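Side-chain contacts in SusD homolog (Bacteroides thetaiotaomicron VPI-5482, PDB 3FDH), which probably binds glycans at the bacterial outer membrane for uptake, as a lipoprotein of the SusD/RagB family: residues L272-P277 with L413-I418; D352-L357 with K398-V403. All coordinates share one frame; numbering follows the deposited sequence.

How the contacts relate
Along the chain, helix 265-274 comes first, and its C-terminal end, in residues 272-277, opens contact 1. The chain then passes through short strands and helix 335-348 before reaching the start of helix 354-379, where contact 2 begins. Helix 393-410 closes that shorter loop through residues 398-403, and helix 412-423, which follows directly, closes the longer one through residues 413-418. Contact 2 therefore lies wholly within the loop of contact 1, and the two do not cross. Their centres are about 11 Å apart. Helix 393-410 joins them physically, since Y399 and V403 pack against Y274, and Y399 also touches D276. Together they tie four helices of the SusD-like fold.

Contact 1: residues L272-P277 with L413-I418; sequences LAYNDP and LQETMI
The phenol ring of Y274 meets the carboxylate of E415 at its edge. E415 OE1 lies in the ring plane and OE2 close to it, 3.2 Å from Y274 CE2, with the two flat groups turned 37° apart. K407 makes a cation-pi contact with the same ring, and I418 CG2 approaches it obliquely, 4.0 Å from Y274 CZ. The polar link is a short hydrogen bond from Y274 OH to E415 OE1 (2.6 Å), which meets the oxygen on its syn side, 16° out of the carboxylate plane. A bend at chi2 (61°) brings the E415 carboxylate round to the hydroxyl end of the ring, and Q419 NE2 bonds to OE2, so both oxygens are held. The hydroxyl also rests against I418, with CG2 at 3.5 Å and CD1 at 3.7 Å from Y274 OH. A phenylalanine here keeps the ring but removes the hydroxyl, which would probably leave the E415 carboxylate less firmly fixed, with Q419 still gripping OE2. Y274 ends helix 265-274, just before N275, the positive-phi C-prime residue of a Schellman motif; the contact thus joins a Schellman-capped helix end to the flank of helix 412-423 in the largely helical SusD-like fold.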
loop_
_atom_site.group_PDB
_atom_site.type_symbol
_atom_site.label_atom_id
_atom_site.label_comp_id
_atom_site.label_asym_id
_atom_site.label_seq_id
_atom_site.Cartn_x
_atom_site.Cartn_y
_atom_site.Cartn_z
ATOM N N LEU A 272 -6.740 6.209 20.462
ATOM C CA LEU A 272 -7.144 6.748 21.760
ATOM C C LEU A 272 -6.366 6.082 22.861
ATOM O O LEU A 272 -5.985 6.707 23.827
ATOM C CB LEU A 272 -8.665 6.556 22.018
ATOM C CG LEU A 272 -9.641 7.447 21.219
ATOM C CD1 LEU A 272 -11.087 6.883 21.302
ATOM C CD2 LEU A 272 -9.540 8.893 21.731
ATOM N N ALA A 273 -6.100 4.805 22.684
ATOM C CA ALA A 273 -5.414 4.038 23.717
ATOM C C ALA A 273 -3.996 4.569 23.871
ATOM O O ALA A 273 -3.446 4.593 24.942
ATOM C CB ALA A 273 -5.404 2.571 23.394
ATOM N N TYR A 274 -3.421 4.967 22.754
ATOM C CA TYR A 274 -2.054 5.498 22.719
ATOM C C TYR A 274 -1.970 6.987 22.941
ATOM O O TYR A 274 -0.910 7.535 23.195
ATOM C CB TYR A 274 -1.451 5.226 21.334
ATOM C CG TYR A 274 -0.868 3.853 21.182
ATOM C CD1 TYR A 274 -1.656 2.769 20.819
ATOM C CD2 TYR A 274 0.475 3.637 21.379
ATOM C CE1 TYR A 274 -1.124 1.536 20.698
ATOM C CE2 TYR A 274 1.020 2.393 21.256
ATOM C CZ TYR A 274 0.219 1.347 20.905
ATOM O OH TYR A 274 0.735 0.093 20.802
ATOM N N ASN A 275 -3.108 7.629 22.830
ATOM C CA ASN A 275 -3.158 9.065 22.794
ATOM C C ASN A 275 -2.270 9.521 21.643
ATOM O O ASN A 275 -1.517 10.455 21.730
ATOM C CB ASN A 275 -2.717 9.699 24.087
ATOM C CG ASN A 275 -3.027 11.178 24.144
ATOM O OD1 ASN A 275 -3.940 11.661 23.477
ATOM N ND2 ASN A 275 -2.271 11.908 24.954
ATOM N N ASP A 276 -2.355 8.779 20.563
ATOM C CA ASP A 276 -1.628 9.105 19.333
ATOM C C ASP A 276 -2.049 10.536 18.883
ATOM O O ASP A 276 -3.208 10.917 18.993
ATOM C CB ASP A 276 -1.894 8.000 18.296
ATOM C CG ASP A 276 -1.212 8.233 16.958
ATOM O OD1 ASP A 276 -1.532 9.230 16.273
ATOM O OD2 ASP A 276 -0.377 7.378 16.581
ATOM N N PRO A 277 -1.098 11.373 18.460
ATOM C CA PRO A 277 -1.465 12.723 18.018
ATOM C C PRO A 277 -2.617 12.797 17.001
ATOM O O PRO A 277 -3.351 13.771 16.951
ATOM C CB PRO A 277 -0.198 13.224 17.337
ATOM C CG PRO A 277 0.911 12.347 17.852
ATOM C CD PRO A 277 0.327 11.063 18.256
ATOM N N LEU A 413 8.903 -6.190 18.962
ATOM C CA LEU A 413 8.284 -6.522 17.680
ATOM C C LEU A 413 6.825 -6.100 17.567
ATOM O O LEU A 413 6.398 -5.510 16.569
ATOM C CB LEU A 413 8.401 -8.019 17.368
ATOM C CG LEU A 413 7.848 -8.427 15.991
ATOM C CD1 LEU A 413 8.540 -7.703 14.837
ATOM C CD2 LEU A 413 7.945 -9.954 15.856
ATOM N N GLN A 414 6.077 -6.470 18.589
ATOM C CA GLN A 414 4.640 -6.209 18.647
ATOM C C GLN A 414 4.378 -4.744 18.424
ATOM O O GLN A 414 3.552 -4.370 17.610
ATOM C CB GLN A 414 4.056 -6.614 20.000
ATOM C CG GLN A 414 2.609 -6.220 20.151
ATOM C CD GLN A 414 2.014 -6.669 21.469
ATOM O OE1 GLN A 414 1.808 -7.841 21.672
ATOM N NE2 GLN A 414 1.699 -5.723 22.353
ATOM N N GLU A 415 5.082 -3.942 19.204
ATOM C CA GLU A 415 4.954 -2.475 19.180
ATOM C C GLU A 415 5.361 -1.888 17.832
ATOM O O GLU A 415 4.717 -0.989 17.293
ATOM C CB GLU A 415 5.736 -1.831 20.310
ATOM C CG GLU A 415 5.585 -0.327 20.336
ATOM C CD GLU A 415 4.131 0.195 20.555
ATOM O OE1 GLU A 415 3.223 -0.533 21.030
ATOM O OE2 GLU A 415 3.910 1.393 20.270
ATOM N N THR A 416 6.442 -2.422 17.298
ATOM C CA THR A 416 6.929 -2.033 15.991
ATOM C C THR A 416 5.862 -2.242 14.919
ATOM O O THR A 416 5.618 -1.372 14.105
ATOM C CB THR A 416 8.260 -2.768 15.612
ATOM O OG1 THR A 416 9.291 -2.368 16.542
ATOM C CG2 THR A 416 8.703 -2.463 14.110
HETATM N N MSE A 417 5.162 -3.361 14.942
HETATM C CA MSE A 417 4.242 -3.634 13.870
HETATM C C MSE A 417 2.932 -2.859 14.057
HETATM O O MSE A 417 2.271 -2.481 13.067
HETATM C CB MSE A 417 4.009 -5.119 13.786
HETATM C CG MSE A 417 5.286 -5.958 13.565
HETATM SE SE MSE A 417 6.228 -5.376 11.986
HETATM C CE MSE A 417 4.813 -5.746 10.716
ATOM N N ILE A 418 2.571 -2.625 15.327
ATOM C CA ILE A 418 1.405 -1.754 15.646
ATOM C C ILE A 418 1.669 -0.352 15.089
ATOM O O ILE A 418 0.809 0.271 14.460
ATOM C CB ILE A 418 1.078 -1.693 17.153
ATOM C CG1 ILE A 418 0.519 -3.055 17.613
ATOM C CG2 ILE A 418 0.041 -0.617 17.398
ATOM C CD1 ILE A 418 0.320 -3.237 19.164
#

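Contact 2: residues D352-L357 with K398-V403; sequences DAEDAL and KYFDDV
Helix packing in the alpha-helical part of the SusD-like fold brings F400, from the middle of helix 393-410, against E354 and L357 in the first turn of helix 354-379. That turn is set up by the residues before it: A353 is the N-cap, and D352 OD1 accepts a bond from E354 N (3.1 Å, 161° at the hydrogen), forming an Asx turn in which the donor sits above the carboxylate plane. The A353 backbone N in turn bonds to Y408 OH, a second tie to helix 393-410.

F400 CG stands anti to the backbone N (chi1 173°), which carries the ring straight across to the neighbouring helix. Its far end does the touching. On one flank, L357 CG lies at the ring edge, 4.1 Å from F400 CE1, and L357 CD2 is equally near that atom. At the far end of the ring, F400 CZ lies 4.0 Å from E354 CG and 3.8 Å from E354 O, the carbonyl oxygen approaching obliquely. E354 thus offers its methylene to the ring while its extended chain carries the carboxylate onward, to where the side chain also touches K405.

The like-charged E354 OE2 and D401 OD1 are 5.9 Å apart; a salt bridge from K358 NZ to D401 OD1 probably eases any repulsion between them. Because F400 meets its partners through carbon packing and a carbonyl oxygen, the join between these segments probably rests mainly on shape and on burial of the ring, with D401 OD1 in plane at the ring edge.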
loop_
_atom_site.group_PDB
_atom_site.type_symbol
_atom_site.label_atom_id
_atom_site.label_comp_id
_atom_site.label_asym_id
_atom_site.label_seq_id
_atom_site.Cartn_x
_atom_site.Cartn_y
_atom_site.Cartn_z
ATOM N N ASP A 352 18.567 -4.084 19.131
ATOM C CA ASP A 352 17.909 -2.809 19.476
ATOM C C ASP A 352 17.395 -2.120 18.229
ATOM O O ASP A 352 18.152 -1.841 17.302
ATOM C CB ASP A 352 18.874 -1.870 20.204
ATOM C CG ASP A 352 18.220 -0.573 20.654
ATOM O OD1 ASP A 352 17.015 -0.537 20.886
ATOM O OD2 ASP A 352 18.939 0.428 20.822
ATOM N N ALA A 353 16.095 -1.832 18.238
ATOM C CA ALA A 353 15.409 -1.179 17.096
ATOM C C ALA A 353 14.886 0.193 17.470
ATOM O O ALA A 353 14.188 0.836 16.718
ATOM C CB ALA A 353 14.254 -2.052 16.623
ATOM N N GLU A 354 15.248 0.666 18.642
ATOM C CA GLU A 354 14.659 1.903 19.120
ATOM C C GLU A 354 14.832 3.120 18.206
ATOM O O GLU A 354 13.873 3.886 17.988
ATOM C CB GLU A 354 15.163 2.242 20.523
ATOM C CG GLU A 354 14.479 3.455 21.115
ATOM C CD GLU A 354 15.105 3.913 22.403
ATOM O OE1 GLU A 354 15.299 3.068 23.300
ATOM O OE2 GLU A 354 15.390 5.127 22.523
ATOM N N ASP A 355 16.037 3.324 17.697
ATOM C CA ASP A 355 16.298 4.522 16.905
ATOM C C ASP A 355 15.557 4.403 15.608
ATOM O O ASP A 355 14.970 5.367 15.105
ATOM C CB ASP A 355 17.806 4.747 16.643
ATOM C CG ASP A 355 18.571 5.036 17.917
ATOM O OD1 ASP A 355 17.983 5.616 18.853
ATOM O OD2 ASP A 355 19.761 4.685 17.972
ATOM N N ALA A 356 15.541 3.176 15.108
ATOM C CA ALA A 356 14.911 2.900 13.825
ATOM C C ALA A 356 13.411 3.139 13.937
ATOM O O ALA A 356 12.793 3.750 13.074
ATOM C CB ALA A 356 15.200 1.474 13.359
ATOM N N LEU A 357 12.840 2.635 15.017
ATOM C CA LEU A 357 11.409 2.766 15.231
ATOM C C LEU A 357 11.041 4.222 15.391
ATOM O O LEU A 357 10.012 4.671 14.908
ATOM C CB LEU A 357 10.944 1.975 16.467
ATOM C CG LEU A 357 9.430 1.953 16.717
ATOM C CD1 LEU A 357 8.570 1.277 15.591
ATOM C CD2 LEU A 357 9.148 1.241 18.081
ATOM N N LYS A 398 8.658 13.768 20.660
ATOM C CA LYS A 398 8.307 13.807 22.083
ATOM C C LYS A 398 7.237 12.794 22.398
ATOM O O LYS A 398 7.195 12.210 23.489
ATOM C CB LYS A 398 7.823 15.190 22.500
ATOM C CG LYS A 398 7.241 15.206 23.905
ATOM C CD LYS A 398 6.951 16.603 24.385
ATOM C CE LYS A 398 6.160 16.565 25.697
ATOM N NZ LYS A 398 6.846 15.763 26.756
ATOM N N TYR A 399 6.368 12.597 21.419
ATOM C CA TYR A 399 5.279 11.638 21.554
ATOM C C TYR A 399 5.906 10.249 21.577
ATOM O O TYR A 399 5.524 9.348 22.342
ATOM C CB TYR A 399 4.275 11.749 20.395
ATOM C CG TYR A 399 3.474 10.516 20.303
ATOM C CD1 TYR A 399 2.503 10.251 21.240
ATOM C CD2 TYR A 399 3.698 9.586 19.294
ATOM C CE1 TYR A 399 1.773 9.096 21.167
ATOM C CE2 TYR A 399 2.990 8.450 19.239
ATOM C CZ TYR A 399 2.028 8.208 20.181
ATOM O OH TYR A 399 1.286 7.053 20.129
ATOM N N PHE A 400 6.900 10.070 20.721
ATOM C CA PHE A 400 7.585 8.778 20.708
ATOM C C PHE A 400 8.205 8.476 22.091
ATOM O O PHE A 400 8.083 7.378 22.626
ATOM C CB PHE A 400 8.714 8.721 19.683
ATOM C CG PHE A 400 9.517 7.450 19.793
ATOM C CD1 PHE A 400 9.130 6.323 19.112
ATOM C CD2 PHE A 400 10.616 7.373 20.653
ATOM C CE1 PHE A 400 9.814 5.125 19.240
ATOM C CE2 PHE A 400 11.327 6.166 20.773
ATOM C CZ PHE A 400 10.918 5.050 20.057
ATOM N N ASP A 401 8.893 9.485 22.614
ATOM C CA ASP A 401 9.629 9.409 23.896
ATOM C C ASP A 401 8.674 9.209 25.059
ATOM O O ASP A 401 8.923 8.456 25.998
ATOM C CB ASP A 401 10.396 10.704 24.164
ATOM C CG ASP A 401 11.600 10.918 23.235
ATOM O OD1 ASP A 401 12.064 9.969 22.553
ATOM O OD2 ASP A 401 12.080 12.074 23.193
ATOM N N ASP A 402 7.534 9.863 24.954
ATOM C CA ASP A 402 6.578 9.901 26.063
ATOM C C ASP A 402 5.689 8.681 26.118
ATOM O O ASP A 402 5.249 8.288 27.190
ATOM C CB ASP A 402 5.688 11.164 25.999
ATOM C CG ASP A 402 6.378 12.428 26.532
ATOM O OD1 ASP A 402 7.505 12.327 27.031
ATOM O OD2 ASP A 402 5.776 13.527 26.456
ATOM N N VAL A 403 5.469 8.056 24.968
ATOM C CA VAL A 403 4.518 6.963 24.877
ATOM C C VAL A 403 5.042 5.667 24.237
ATOM O O VAL A 403 4.959 4.576 24.822
ATOM C CB VAL A 403 3.266 7.417 24.069
ATOM C CG1 VAL A 403 2.287 6.245 23.841
ATOM C CG2 VAL A 403 2.588 8.614 24.755
#